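Side-chain contacts in endoglucanase, family GH5 (Zobellia galactanivorans, PDB 6GL2), which hydrolyses hemicellulose, probably including mixed-linked glucan, as a member of glycoside hydrolase family 5: residues D52-M57 / G317-N322; F70-G73 / D77-I80; W308-G311 / E315-I318. All coordinates share one frame; numbering follows the deposited sequence.

Contact 1 (D52-M57 / G317-N322)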
ATOM      1  N   ASP A  52      -3.076  14.535  12.238  1.00  9.07           N
ATOM      2  CA  ASP A  52      -3.967  14.575  13.369  1.00  9.43           C
ATOM      3  C   ASP A  52      -5.432  14.462  12.944  1.00  8.06           C
ATOM      4  O   ASP A  52      -6.191  13.738  13.598  1.00  9.57           O
ATOM      5  CB  ASP A  52      -3.851  15.955  14.121  1.00  9.40           C
ATOM      6  CG  ASP A  52      -2.560  16.092  14.882  1.00  9.40           C
ATOM      7  OD1 ASP A  52      -1.782  15.159  15.138  1.00 11.44           O
ATOM      8  OD2 ASP A  52      -2.270  17.293  15.230  1.00 10.76           O
ATOM      9  N   GLU A  53      -5.809  15.104  11.843  1.00  8.99           N
ATOM     10  CA  GLU A  53      -7.182  15.014  11.406  1.00  9.75           C
ATOM     11  C   GLU A  53      -7.527  13.607  10.914  1.00  9.06           C
ATOM     12  O   GLU A  53      -8.671  13.118  11.065  1.00  9.10           O
ATOM     13  CB  GLU A  53      -7.481  15.959  10.290  1.00  9.21           C
ATOM     14  CG  GLU A  53      -7.392  17.410  10.757  1.00 10.90           C
ATOM     15  CD  GLU A  53      -8.273  17.707  11.974  1.00 12.21           C
ATOM     16  OE1 GLU A  53      -9.436  17.259  11.990  1.00 13.66           O
ATOM     17  OE2 GLU A  53      -7.809  18.395  12.908  1.00 13.84           O
ATOM     18  N   ILE A  54      -6.591  12.941  10.268  1.00  8.55           N
ATOM     19  CA  ILE A  54      -6.790  11.535   9.798  1.00  9.59           C
ATOM     20  C   ILE A  54      -7.095  10.679  11.007  1.00  8.84           C
ATOM     21  O   ILE A  54      -8.016   9.826  11.003  1.00  9.35           O
ATOM     22  CB  ILE A  54      -5.566  11.039   9.021  1.00  9.43           C
ATOM     23  CG1 ILE A  54      -5.217  12.016   7.858  1.00 10.18           C
ATOM     24  CG2 ILE A  54      -5.818   9.625   8.462  1.00 10.57           C
ATOM     25  CD1 ILE A  54      -6.305  12.294   6.875  1.00  9.86           C
ATOM     26  N   ALA A  55      -6.289  10.774  12.091  1.00  8.89           N
ATOM     27  CA  ALA A  55      -6.514  10.005  13.287  1.00  9.10           C
ATOM     28  C   ALA A  55      -7.780  10.430  13.974  1.00  9.09           C
ATOM     29  O   ALA A  55      -8.520   9.508  14.489  1.00 10.15           O
ATOM     30  CB  ALA A  55      -5.325  10.192  14.228  1.00 10.03           C
ATOM     31  N   LYS A  56      -8.148  11.680  14.042  1.00 10.17           N
ATOM     32  CA  LYS A  56      -9.358  12.097  14.743  1.00 12.21           C
ATOM     33  C   LYS A  56     -10.574  11.568  14.102  1.00 11.69           C
ATOM     34  O   LYS A  56     -11.575  11.345  14.746  1.00 13.29           O
ATOM     35  CB  LYS A  56      -9.413  13.630  14.809  1.00 12.34           C
ATOM     36  CG  LYS A  56      -8.415  14.254  15.803  1.00 15.50           C
ATOM     37  CD  LYS A  56      -7.966  15.709  15.549  1.00 18.69           C
ATOM     38  CE  LYS A  56      -9.091  16.633  15.770  1.00 20.56           C
ATOM     39  NZ  LYS A  56      -8.713  18.074  15.475  1.00 16.54           N
ATOM     40  N   MET A  57     -10.543  11.376  12.776  1.00 10.58           N
ATOM     41  CA  MET A  57     -11.674  10.820  11.990  1.00 10.80           C
ATOM     42  C   MET A  57     -11.841   9.349  12.281  1.00 11.40           C
ATOM     43  O   MET A  57     -12.934   8.818  12.049  1.00 13.87           O
ATOM     44  CB  MET A  57     -11.446  11.175  10.489  1.00 11.16           C
ATOM     45  CG  MET A  57     -12.418  10.518   9.545  1.00 12.01           C
ATOM     46  SD  MET A  57     -14.156  10.928   9.817  1.00 13.63           S
ATOM     47  CE  MET A  57     -14.233  12.554   9.049  1.00 16.59           C
ATOM     48  N   GLY A 317      -9.270  12.609  -3.547  1.00  9.55           N
ATOM     49  CA  GLY A 317      -9.080  13.322  -2.316  1.00  9.17           C
ATOM     50  C   GLY A 317     -10.402  13.500  -1.546  1.00  8.90           C
ATOM     51  O   GLY A 317     -11.396  14.081  -2.075  1.00 11.56           O
ATOM     52  N   ILE A 318     -10.447  12.971  -0.358  1.00  8.23           N
ATOM     53  CA  ILE A 318     -11.558  13.148   0.563  1.00  8.21           C
ATOM     54  C   ILE A 318     -11.251  14.044   1.754  1.00  8.41           C
ATOM     55  O   ILE A 318     -12.171  14.622   2.352  1.00  9.43           O
ATOM     56  CB  ILE A 318     -12.192  11.809   1.019  1.00  8.24           C
ATOM     57  CG1 ILE A 318     -11.204  10.969   1.808  1.00  8.15           C
ATOM     58  CG2 ILE A 318     -12.622  11.011  -0.220  1.00  9.05           C
ATOM     59  CD1 ILE A 318     -11.848   9.738   2.416  1.00  9.07           C
ATOM     60  N   PHE A 319      -9.955  14.289   1.986  1.00  9.29           N
ATOM     61  CA  PHE A 319      -9.462  15.243   3.018  1.00  8.99           C
ATOM     62  C   PHE A 319      -8.815  16.425   2.319  1.00  9.77           C
ATOM     63  O   PHE A 319      -8.074  16.235   1.369  1.00  9.37           O
ATOM     64  CB  PHE A 319      -8.450  14.534   3.879  1.00  9.16           C
ATOM     65  CG  PHE A 319      -7.822  15.403   4.956  1.00  9.42           C
ATOM     66  CD1 PHE A 319      -8.609  16.013   5.938  1.00  9.22           C
ATOM     67  CD2 PHE A 319      -6.498  15.689   4.959  1.00  9.64           C
ATOM     68  CE1 PHE A 319      -8.026  16.806   6.905  1.00 10.16           C
ATOM     69  CE2 PHE A 319      -5.936  16.506   5.948  1.00 10.01           C
ATOM     70  CZ  PHE A 319      -6.686  17.079   6.917  1.00  9.84           C
ATOM     71  N   ASN A 320      -9.112  17.662   2.788  1.00 10.32           N
ATOM     72  CA  ASN A 320      -8.512  18.824   2.258  1.00  8.98           C
ATOM     73  C   ASN A 320      -7.267  19.204   3.088  1.00  9.77           C
ATOM     74  O   ASN A 320      -7.358  19.682   4.219  1.00  9.82           O
ATOM     75  CB  ASN A 320      -9.491  20.006   2.262  1.00 10.48           C
ATOM     76  CG  ASN A 320      -8.948  21.170   1.543  1.00 11.04           C
ATOM     77  OD1 ASN A 320      -7.799  21.536   1.610  1.00 11.16           O
ATOM     78  ND2 ASN A 320      -9.897  21.951   0.896  1.00 13.83           N
ATOM     79  N   ARG A 321      -6.098  18.896   2.565  1.00  8.85           N
ATOM     80  CA  ARG A 321      -4.825  19.152   3.273  1.00  9.52           C
ATOM     81  C   ARG A 321      -4.529  20.630   3.455  1.00 10.06           C
ATOM     82  O   ARG A 321      -3.768  20.927   4.416  1.00 10.92           O
ATOM     83  CB  ARG A 321      -3.663  18.448   2.517  1.00  9.07           C
ATOM     84  CG  ARG A 321      -3.863  16.970   2.410  1.00  9.58           C
ATOM     85  CD  ARG A 321      -2.764  16.291   1.655  1.00  8.71           C
ATOM     86  NE  ARG A 321      -3.189  14.960   1.250  1.00  8.18           N
ATOM     87  CZ  ARG A 321      -2.455  14.111   0.497  1.00  8.09           C
ATOM     88  NH1 ARG A 321      -1.178  14.344   0.224  1.00  8.16           N
ATOM     89  NH2 ARG A 321      -3.028  13.019   0.045  1.00  8.02           N
ATOM     90  N   ASN A 322      -5.103  21.461   2.623  1.00 10.06           N
ATOM     91  CA  ASN A 322      -4.833  22.915   2.734  1.00 11.79           C
ATOM     92  C   ASN A 322      -5.701  23.604   3.774  1.00 11.20           C
ATOM     93  O   ASN A 322      -5.212  24.503   4.455  1.00 14.55           O
ATOM     94  CB  ASN A 322      -5.069  23.555   1.397  1.00 13.46           C
ATOM     95  CG  ASN A 322      -3.980  23.165   0.356  1.00 18.27           C
ATOM     96  OD1 ASN A 322      -4.283  22.739  -0.713  1.00 27.39           O
ATOM     97  ND2 ASN A 322      -2.772  23.229   0.789  1.00 19.47           N
TER

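Contact 2 (F70-G73 / D77-I80)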
ATOM      1  N   PHE A  70      14.458   9.617  -6.733  1.00  9.69           N
ATOM      2  CA  PHE A  70      15.149  10.879  -6.847  1.00 10.99           C
ATOM      3  C   PHE A  70      16.090  11.133  -5.696  1.00 11.18           C
ATOM      4  O   PHE A  70      16.690  12.211  -5.604  1.00 13.50           O
ATOM      5  CB  PHE A  70      14.141  12.001  -7.040  1.00 11.34           C
ATOM      6  CG  PHE A  70      13.389  11.893  -8.337  1.00 13.08           C
ATOM      7  CD1 PHE A  70      13.957  12.393  -9.457  1.00 15.91           C
ATOM      8  CD2 PHE A  70      12.160  11.297  -8.413  1.00 13.40           C
ATOM      9  CE1 PHE A  70      13.305  12.303 -10.646  1.00 18.89           C
ATOM     10  CE2 PHE A  70      11.499  11.144  -9.619  1.00 15.44           C
ATOM     11  CZ  PHE A  70      12.114  11.671 -10.717  1.00 17.34           C
ATOM     12  N   HIS A  71      16.200  10.220  -4.759  1.00 10.51           N
ATOM     13  CA  HIS A  71      17.027  10.339  -3.560  1.00  9.76           C
ATOM     14  C   HIS A  71      17.978   9.212  -3.400  1.00  9.09           C
ATOM     15  O   HIS A  71      18.450   9.025  -2.259  1.00 11.14           O
ATOM     16  CB  HIS A  71      16.189  10.651  -2.354  1.00 10.79           C
ATOM     17  CG  HIS A  71      15.251  11.799  -2.511  1.00 12.70           C
ATOM     18  ND1 HIS A  71      15.615  13.058  -2.289  1.00 15.48           N
ATOM     19  CD2 HIS A  71      13.979  11.834  -3.077  1.00 13.90           C
ATOM     20  CE1 HIS A  71      14.551  13.843  -2.593  1.00 15.05           C
ATOM     21  NE2 HIS A  71      13.578  13.062  -3.075  1.00 16.35           N
ATOM     22  N   ILE A  72      18.259   8.392  -4.389  1.00 10.20           N
ATOM     23  CA  ILE A  72      19.183   7.287  -4.323  1.00 11.62           C
ATOM     24  C   ILE A  72      20.358   7.634  -5.188  1.00 12.69           C
ATOM     25  O   ILE A  72      20.227   8.052  -6.364  1.00 13.40           O
ATOM     26  CB  ILE A  72      18.542   6.010  -4.800  1.00 12.28           C
ATOM     27  CG1 ILE A  72      17.379   5.487  -3.894  1.00 12.01           C
ATOM     28  CG2 ILE A  72      19.595   4.905  -5.010  1.00 12.35           C
ATOM     29  CD1 ILE A  72      16.458   4.472  -4.477  1.00 11.90           C
ATOM     30  N   GLY A  73      21.548   7.449  -4.636  1.00 11.93           N
ATOM     31  CA  GLY A  73      22.796   7.738  -5.353  1.00 14.45           C
ATOM     32  C   GLY A  73      23.207   6.581  -6.241  1.00 16.25           C
ATOM     33  O   GLY A  73      22.495   5.556  -6.443  1.00 15.80           O
ATOM     34  N   ASP A  77      26.757   1.357  -3.847  1.00 22.19           N
ATOM     35  CA  ASP A  77      26.219   1.611  -2.540  1.00 20.57           C
ATOM     36  C   ASP A  77      24.750   2.107  -2.614  1.00 15.98           C
ATOM     37  O   ASP A  77      24.038   1.791  -1.698  1.00 15.69           O
ATOM     38  CB  ASP A  77      26.978   2.653  -1.743  1.00 23.41           C
ATOM     39  CG  ASP A  77      28.325   2.148  -1.163  0.50 23.44           C
ATOM     40  OD1 ASP A  77      28.737   1.049  -1.480  0.50 26.57           O
ATOM     41  OD2 ASP A  77      28.933   2.899  -0.380  0.50 25.74           O
ATOM     42  N   TYR A  78      24.360   2.805  -3.669  1.00 13.66           N
ATOM     43  CA  TYR A  78      22.955   3.298  -3.818  1.00 13.13           C
ATOM     44  C   TYR A  78      22.559   4.036  -2.534  1.00 13.23           C
ATOM     45  O   TYR A  78      21.506   3.730  -1.949  1.00 11.75           O
ATOM     46  CB  TYR A  78      22.031   2.169  -4.139  1.00 12.94           C
ATOM     47  CG  TYR A  78      22.323   1.489  -5.458  1.00 14.78           C
ATOM     48  CD1 TYR A  78      22.069   2.145  -6.668  1.00 15.41           C
ATOM     49  CD2 TYR A  78      22.786   0.165  -5.489  1.00 17.25           C
ATOM     50  CE1 TYR A  78      22.312   1.502  -7.883  1.00 18.53           C
ATOM     51  CE2 TYR A  78      23.039  -0.482  -6.702  1.00 20.19           C
ATOM     52  CZ  TYR A  78      22.789   0.202  -7.868  1.00 19.57           C
ATOM     53  OH  TYR A  78      23.017  -0.432  -9.068  1.00 24.46           O
ATOM     54  N   LEU A  79      23.383   4.960  -2.059  1.00 12.31           N
ATOM     55  CA  LEU A  79      23.118   5.657  -0.819  1.00 10.43           C
ATOM     56  C   LEU A  79      21.801   6.460  -0.893  1.00 10.87           C
ATOM     57  O   LEU A  79      21.623   7.265  -1.828  1.00 10.96           O
ATOM     58  CB  LEU A  79      24.304   6.636  -0.559  1.00 12.27           C
ATOM     59  CG  LEU A  79      24.192   7.489   0.691  1.00 13.12           C
ATOM     60  CD1 LEU A  79      24.028   6.778   1.988  1.00 14.68           C
ATOM     61  CD2 LEU A  79      25.378   8.442   0.751  1.00 15.71           C
ATOM     62  N   ILE A  80      20.963   6.310   0.070  1.00 10.77           N
ATOM     63  CA  ILE A  80      19.763   7.124   0.160  1.00  9.01           C
ATOM     64  C   ILE A  80      20.110   8.418   0.863  1.00 10.58           C
ATOM     65  O   ILE A  80      20.733   8.383   1.974  1.00 10.86           O
ATOM     66  CB  ILE A  80      18.638   6.379   0.947  1.00  8.86           C
ATOM     67  CG1 ILE A  80      18.276   5.020   0.310  1.00  9.89           C
ATOM     68  CG2 ILE A  80      17.401   7.280   1.025  1.00 10.85           C
ATOM     69  CD1 ILE A  80      17.262   4.209   1.119  1.00 10.14           C
TER

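Contact 3 (W308-G311 / E315-I318)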
ATOM      1  N   TRP A 308      -7.315   5.059  -1.072  1.00  7.25           N
ATOM      2  CA  TRP A 308      -6.371   5.888  -1.790  1.00  7.12           C
ATOM      3  C   TRP A 308      -6.826   7.304  -1.853  1.00  7.41           C
ATOM      4  O   TRP A 308      -7.851   7.600  -2.441  1.00  8.40           O
ATOM      5  CB  TRP A 308      -6.117   5.340  -3.245  1.00  7.49           C
ATOM      6  CG  TRP A 308      -5.197   6.170  -3.988  1.00  8.18           C
ATOM      7  CD1 TRP A 308      -5.438   6.974  -5.047  1.00  8.51           C
ATOM      8  CD2 TRP A 308      -3.782   6.280  -3.713  1.00  8.61           C
ATOM      9  NE1 TRP A 308      -4.326   7.638  -5.405  1.00  8.55           N
ATOM     10  CE2 TRP A 308      -3.267   7.211  -4.666  1.00  8.36           C
ATOM     11  CE3 TRP A 308      -2.924   5.690  -2.828  1.00  8.11           C
ATOM     12  CZ2 TRP A 308      -1.932   7.589  -4.661  1.00  8.73           C
ATOM     13  CZ3 TRP A 308      -1.574   6.026  -2.857  1.00  7.54           C
ATOM     14  CH2 TRP A 308      -1.091   6.926  -3.802  1.00  8.60           C
ATOM     15  N   ASP A 309      -6.051   8.206  -1.237  1.00  7.84           N
ATOM     16  CA  ASP A 309      -6.388   9.662  -1.240  1.00  8.24           C
ATOM     17  C   ASP A 309      -5.228  10.399  -1.859  1.00  7.26           C
ATOM     18  O   ASP A 309      -4.102  10.295  -1.351  1.00  8.44           O
ATOM     19  CB  ASP A 309      -6.649  10.140   0.198  1.00  8.02           C
ATOM     20  CG  ASP A 309      -7.104  11.572   0.272  1.00  7.79           C
ATOM     21  OD1 ASP A 309      -6.403  12.427  -0.374  1.00  7.61           O
ATOM     22  OD2 ASP A 309      -8.095  11.955   0.954  1.00  8.11           O
ATOM     23  N   ASN A 310      -5.387  11.021  -3.025  1.00  7.57           N
ATOM     24  CA  ASN A 310      -4.330  11.728  -3.670  1.00  8.45           C
ATOM     25  C   ASN A 310      -4.319  13.189  -3.471  1.00  8.46           C
ATOM     26  O   ASN A 310      -3.569  13.940  -4.162  1.00  8.60           O
ATOM     27  CB  ASN A 310      -4.227  11.350  -5.172  1.00  8.66           C
ATOM     28  CG  ASN A 310      -5.346  11.833  -5.987  1.00  8.03           C
ATOM     29  OD1 ASN A 310      -6.292  12.441  -5.502  1.00  9.04           O
ATOM     30  ND2 ASN A 310      -5.240  11.648  -7.296  1.00 11.23           N
ATOM     31  N   GLY A 311      -5.182  13.680  -2.589  1.00  8.04           N
ATOM     32  CA  GLY A 311      -5.207  15.113  -2.263  1.00  8.70           C
ATOM     33  C   GLY A 311      -6.058  15.907  -3.158  1.00  9.56           C
ATOM     34  O   GLY A 311      -6.358  17.098  -2.830  1.00 11.92           O
ATOM     35  N   GLU A 315     -10.557  13.978  -7.877  1.00  9.84           N
ATOM     36  CA  GLU A 315     -10.116  12.623  -8.121  1.00 10.77           C
ATOM     37  C   GLU A 315     -10.406  11.808  -6.864  1.00 10.64           C
ATOM     38  O   GLU A 315     -11.520  11.361  -6.705  1.00 10.88           O
ATOM     39  CB  GLU A 315      -8.634  12.646  -8.525  1.00  9.34           C
ATOM     40  CG  GLU A 315      -8.450  13.346  -9.846  1.00 11.03           C
ATOM     41  CD  GLU A 315      -7.050  13.525 -10.303  1.00 12.54           C
ATOM     42  OE1 GLU A 315      -6.101  13.000  -9.662  1.00 15.14           O
ATOM     43  OE2 GLU A 315      -6.748  14.204 -11.329  1.00 13.10           O
ATOM     44  N   PHE A 316      -9.392  11.474  -6.021  1.00  9.00           N
ATOM     45  CA  PHE A 316      -9.533  10.608  -4.894  1.00  8.65           C
ATOM     46  C   PHE A 316      -9.469  11.291  -3.532  1.00  8.82           C
ATOM     47  O   PHE A 316      -9.572  10.641  -2.475  1.00  9.26           O
ATOM     48  CB  PHE A 316      -8.422   9.523  -4.963  1.00  8.86           C
ATOM     49  CG  PHE A 316      -8.643   8.484  -6.047  1.00 10.02           C
ATOM     50  CD1 PHE A 316      -9.396   7.414  -5.792  1.00 11.99           C
ATOM     51  CD2 PHE A 316      -8.124   8.673  -7.301  1.00 10.69           C
ATOM     52  CE1 PHE A 316      -9.603   6.420  -6.775  1.00 13.01           C
ATOM     53  CE2 PHE A 316      -8.381   7.735  -8.293  1.00 12.75           C
ATOM     54  CZ  PHE A 316      -9.130   6.628  -7.999  1.00 11.63           C
ATOM     55  N   GLY A 317      -9.270  12.609  -3.547  1.00  9.55           N
ATOM     56  CA  GLY A 317      -9.080  13.322  -2.316  1.00  9.17           C
ATOM     57  C   GLY A 317     -10.402  13.500  -1.546  1.00  8.90           C
ATOM     58  O   GLY A 317     -11.396  14.081  -2.075  1.00 11.56           O
ATOM     59  N   ILE A 318     -10.447  12.971  -0.358  1.00  8.23           N
ATOM     60  CA  ILE A 318     -11.558  13.148   0.563  1.00  8.21           C
ATOM     61  C   ILE A 318     -11.251  14.044   1.754  1.00  8.41           C
ATOM     62  O   ILE A 318     -12.171  14.622   2.352  1.00  9.43           O
ATOM     63  CB  ILE A 318     -12.192  11.809   1.019  1.00  8.24           C
ATOM     64  CG1 ILE A 318     -11.204  10.969   1.808  1.00  8.15           C
ATOM     65  CG2 ILE A 318     -12.622  11.011  -0.220  1.00  9.05           C
ATOM     66  CD1 ILE A 318     -11.848   9.738   2.416  1.00  9.07           C
TER

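Contact 1 (D52-M57 / G317-N322)
The ring of F319 takes the terminal methyl of I54 over one face, while the start of the E53 side chain approaches it obliquely near CE1 and CZ. I54 CD1 stands 4.2 Å from the centroid of the F319 ring, 23° off the ring normal, a CH-pi contact displaced toward the rim. Its closest ring atom is CD2 of F319, 3.9 Å from I54 CD1. E53 comes in differently: its CB lies 3.5 Å from F319 CE1, and its CG packs beside the same part of the ring, 3.9 Å from F319 CZ. Beyond CG the E53 chain bends (chi2 -54°) and leads the carboxylate away from the ring. There E53 OE2 meets K56 NZ at 2.7 Å, on the syn side of the carboxylate, a salt bridge one helical turn along.

F319 reaches the helix because its CG stands anti to its own backbone N (chi1 178°), which sends the ring out of the loop toward helix 48-57. W25 of strand 24-26 and M50 of the helix also touch its side chain, and the ring of W326 meets it at an inclined angle. Without the ring, as with an alanine here, I54 CD1 and E53 CB would probably lose their aromatic partner and a gap would open between helix and loop.

Between these two segments the attachment is thus wholly apolar, made of methyl, methylene and aromatic carbon. Segment 317-322, in the long loop that leads from the last barrel strand to helix 329-336, meets segment 52-57 through the one ring of F319, and R321 adds a contact on M50 earlier in the same helix, whereas the nearby charges of E53 and K56 are paired along the helix itself.

Contact 2 (F70-G73 / D77-I80)
I72 lies against Y78 and I80, and its side chain divides at CB to serve both. The CG2 branch, anti to the backbone N with CG1 anti to the carbonyl carbon (chi1 -66°), comes to the edge of the Y78 ring near its plane and lies 3.8 Å from Y78 CB. The other branch runs alongside I80, the two CG1 atoms of I72 and I80 being 4.3 Å apart. Outside the two segments the I72 side chain also touches W112 of a loop and E126 of helix 117-137.

The backbones beneath are joined closely. G73 N donates to L79 O at 2.8 Å, with an N-H...O angle of 154°. I72 CA adds a CA-H...O contact to the same L79 O, and I80 CA returns one to H71 O at 3.3 Å. G73 O receives the CA-H of Y78 and also lies 3.4 Å from Y78 CD1, so this carbonyl touches both the backbone and the ring of the tyrosine. The imidazole of H71 turns elsewhere, bonding E81 through ND1 and stacking on W84.

I72 and I80 form a single bridge, a non-hydrogen-bonded antiparallel pair flanked by the G73-L79 bond and backbone bonding between H71 and E81. This is a short hairpin-like excursion in the loop between strand 61-64 and helix 82-96, a beta-alpha connection of the TIM barrel.

Contact 3 (W308-G311 / E315-I318)
The backbone N of I318 donates to D309 OD2 from above the carboxylate, 54° out of its plane, at 2.9 Å. The same oxygen also accepts from F319 N and, weakly, from W25 NE1, so OD2 gathers several donors within the buried loop. D309 OD1 takes G311 N at 2.8 Å nearly in line with its C-O bond, closing an Asx turn. Held from both oxygens, the carboxylate is probably stabilised in its charged form.

N310 bridges to the other segment with both ends of its amide. Its OD1 accepts from F316 N at 3.3 Å, the donor standing above the carbonyl plane, and its ND2 donates at 2.9 Å to the anti lone pair of E315 OE1. CG of N310 sits between the backbone N and the carbonyl carbon (chi1 69°), which turns the amide toward these partners. The N310 backbone N, by contrast, is buried without any partner in the model.

W308 directs an edge at the face of F316 in a T-shaped pair, planes at 70°, with W308 CD1 3.7 Å from F316 CG. G317 fits tightly, since a CB there would clash with the carbonyl carbon of G311.

The folded-back loop follows strand 304-307, last of the TIM barrel, beside strand 24-26 where the barrel closes: W308 touches N26 and I318 touches W25 of that first strand, and I318 also packs on I331 and A332 of helix 329-336.

Overall arrangement
Contacts 1 and 3 are buried and lie side by side, about 10 Å between centres, sharing G317 and I318 in the loop between strand 304-307 and helix 329-336. Contact 3 folds that loop on itself with polar side chains and an aromatic pair; contact 1 lays its continuation on helix 48-57 by carbon alone. D309 of contact 3 joins the two through the contact 1 backbone and a long, weak ion pair with R321. Contact 2 stands apart at the surface, about 31 Å and 29 Å from the centres of contacts 1 and 3, in the loop after strand 61-64. Like contact 3 it joins pieces of one loop, but by one backbone hydrogen bond, CA-H...O contacts and isoleucine packing.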